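Local coordinates for DnaD-like replication protein (Streptococcus mutans UA159, PDB 2ZC2) that probably takes part in DNA replication as a member of the DnaB/DnaD family, this chain being one helical domain of the longer protein, at residues F10-L14 against T53-I58. Residues are numbered along the deposited sequence; the frame is centred on the assembly and turned at random.
Sequences FEREL and TNWNYI
The N-terminal turn of helix 55-67, with the loop that leads into it, packs against the last turn of helix 5-14 in this all-helical DnaD-like domain, a worked example of two helix ends joined by apolar side chains with no hydrogen bond between them. Leu14 gives up the largest area to the other segment, 71 Å². Leu14 CD2 rests 3.5 Å from Thr53 O and 3.8 Å from Asn54 CA, covering the backbone just where Asn54, at the N-cap position, leads into the helix. The other methyl, Leu14 CD1, approaches the indole of Trp55 at its edge, near the ring plane, 4.3 Å from Trp55 CE3. Trp55 swings its ring out with CG anti to the backbone N (chi1 179°), which carries CZ3 to within 3.9 Å of Phe10 CE2. The Phe10 ring and the six-membered ring of Trp55 meet obliquely, their planes at 54° and their centroids 5.8 Å apart. Phe10 also lies against Ile58, CZ to CG2 at 3.8 Å, the two side chains running past each other in opposite directions. At the border of the patch, the Thr53 methyl CG2 sits 3.5 Å from Glu13 CB, while the Glu13 chain bends at chi2 and turns its carboxylate to Arg12. There Arg12 NE and NH2 grip Glu13 OE2 side-on, both from the same face of the carboxylate, in a salt bridge with Arg12 NH2 to Glu13 OE2 at 2.9 Å. A bound zinc ion lies near the Trp55 side chain. Trp55 touches Asp25 of helix 20-32, a residue seen to bind zinc. Leu26 of that helix contacts both Phe10 and Trp55, whereas helix 37-50 contributes Val40 against Phe10, and Leu44 and Ala47 against Ile58.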
# COMPACT_ATOMS: atom_id res chain seq x y z
N PHE A 10 7.03 2.23 -3.90
CA PHE A 10 6.12 3.35 -4.09
C PHE A 10 6.70 4.45 -4.93
O PHE A 10 6.05 4.93 -5.84
CB PHE A 10 5.69 3.88 -2.73
CG PHE A 10 4.43 3.21 -2.19
CD1 PHE A 10 4.50 1.99 -1.59
CD2 PHE A 10 3.19 3.81 -2.35
CE1 PHE A 10 3.36 1.35 -1.13
CE2 PHE A 10 2.05 3.22 -1.89
CZ PHE A 10 2.13 1.97 -1.26
N GLU A 11 7.94 4.87 -4.64
CA GLU A 11 8.53 6.01 -5.32
C GLU A 11 8.85 5.67 -6.72
O GLU A 11 8.63 6.48 -7.61
CB GLU A 11 9.76 6.47 -4.55
CG GLU A 11 9.35 7.10 -3.25
CD GLU A 11 10.52 7.63 -2.39
OE1 GLU A 11 11.65 7.09 -2.48
OE2 GLU A 11 10.26 8.57 -1.60
N ARG A 12 9.26 4.42 -6.97
CA ARG A 12 9.56 4.06 -8.37
C ARG A 12 8.28 4.05 -9.20
O ARG A 12 8.26 4.55 -10.31
CB ARG A 12 10.20 2.68 -8.43
CG ARG A 12 10.43 2.12 -9.85
CD ARG A 12 10.74 0.60 -9.81
NE ARG A 12 9.56 -0.15 -9.41
CZ ARG A 12 9.49 -0.90 -8.33
NH1 ARG A 12 10.55 -1.06 -7.55
NH2 ARG A 12 8.36 -1.51 -8.02
N GLU A 13 7.20 3.45 -8.67
CA GLU A 13 5.96 3.37 -9.47
C GLU A 13 5.31 4.71 -9.59
O GLU A 13 4.68 5.02 -10.64
CB GLU A 13 4.93 2.38 -8.88
CG GLU A 13 5.38 0.88 -8.82
CD GLU A 13 5.86 0.36 -10.18
OE1 GLU A 13 5.46 0.92 -11.26
OE2 GLU A 13 6.57 -0.65 -10.16
N LEU A 14 5.37 5.49 -8.50
CA LEU A 14 4.75 6.84 -8.51
C LEU A 14 5.65 7.80 -9.31
O LEU A 14 5.21 8.86 -9.72
CB LEU A 14 4.44 7.35 -7.07
CG LEU A 14 3.25 6.66 -6.33
CD1 LEU A 14 2.95 7.18 -4.89
CD2 LEU A 14 1.97 6.79 -7.11
N THR A 53 -1.62 4.19 -11.20
CA THR A 53 -0.63 4.34 -10.17
C THR A 53 -0.76 5.78 -9.60
O THR A 53 -0.07 6.70 -10.01
CB THR A 53 0.81 3.96 -10.63
OG1 THR A 53 0.79 2.75 -11.39
CG2 THR A 53 1.70 3.65 -9.40
N ASN A 54 -1.67 5.93 -8.65
CA ASN A 54 -1.76 7.15 -7.85
C ASN A 54 -2.01 6.83 -6.40
O ASN A 54 -2.62 5.79 -6.09
CB ASN A 54 -2.81 8.13 -8.42
CG ASN A 54 -4.23 7.66 -8.28
OD1 ASN A 54 -4.90 7.37 -9.29
ND2 ASN A 54 -4.78 7.75 -7.06
N TRP A 55 -1.49 7.67 -5.50
CA TRP A 55 -1.61 7.42 -4.04
C TRP A 55 -2.98 7.00 -3.59
O TRP A 55 -3.12 6.00 -2.91
CB TRP A 55 -1.20 8.68 -3.23
CG TRP A 55 -1.33 8.45 -1.71
CD1 TRP A 55 -2.37 8.82 -0.90
CD2 TRP A 55 -0.39 7.78 -0.87
NE1 TRP A 55 -2.11 8.47 0.39
CE2 TRP A 55 -0.89 7.82 0.43
CE3 TRP A 55 0.86 7.17 -1.10
CZ2 TRP A 55 -0.20 7.23 1.52
CZ3 TRP A 55 1.56 6.60 -0.01
CH2 TRP A 55 1.04 6.66 1.29
N ASN A 56 -4.00 7.81 -3.91
CA ASN A 56 -5.39 7.59 -3.45
C ASN A 56 -5.97 6.28 -3.91
O ASN A 56 -6.67 5.58 -3.16
CB ASN A 56 -6.31 8.74 -3.92
CG ASN A 56 -5.92 10.10 -3.29
OD1 ASN A 56 -5.00 10.18 -2.50
ND2 ASN A 56 -6.65 11.15 -3.64
N TYR A 57 -5.73 5.95 -5.17
CA TYR A 57 -6.17 4.64 -5.69
C TYR A 57 -5.60 3.45 -4.93
O TYR A 57 -6.33 2.51 -4.57
CB TYR A 57 -5.90 4.54 -7.21
CG TYR A 57 -6.55 3.35 -7.92
CD1 TYR A 57 -7.79 3.47 -8.55
CD2 TYR A 57 -5.90 2.12 -7.99
CE1 TYR A 57 -8.37 2.33 -9.23
CE2 TYR A 57 -6.46 1.02 -8.63
CZ TYR A 57 -7.68 1.11 -9.24
OH TYR A 57 -8.17 0.00 -9.92
N ILE A 58 -4.31 3.46 -4.68
CA ILE A 58 -3.67 2.43 -3.83
C ILE A 58 -4.30 2.36 -2.44
O ILE A 58 -4.68 1.31 -1.95
CB ILE A 58 -2.13 2.76 -3.71
CG1 ILE A 58 -1.48 2.67 -5.09
CG2 ILE A 58 -1.43 1.77 -2.70
CD1 ILE A 58 -0.14 3.44 -5.25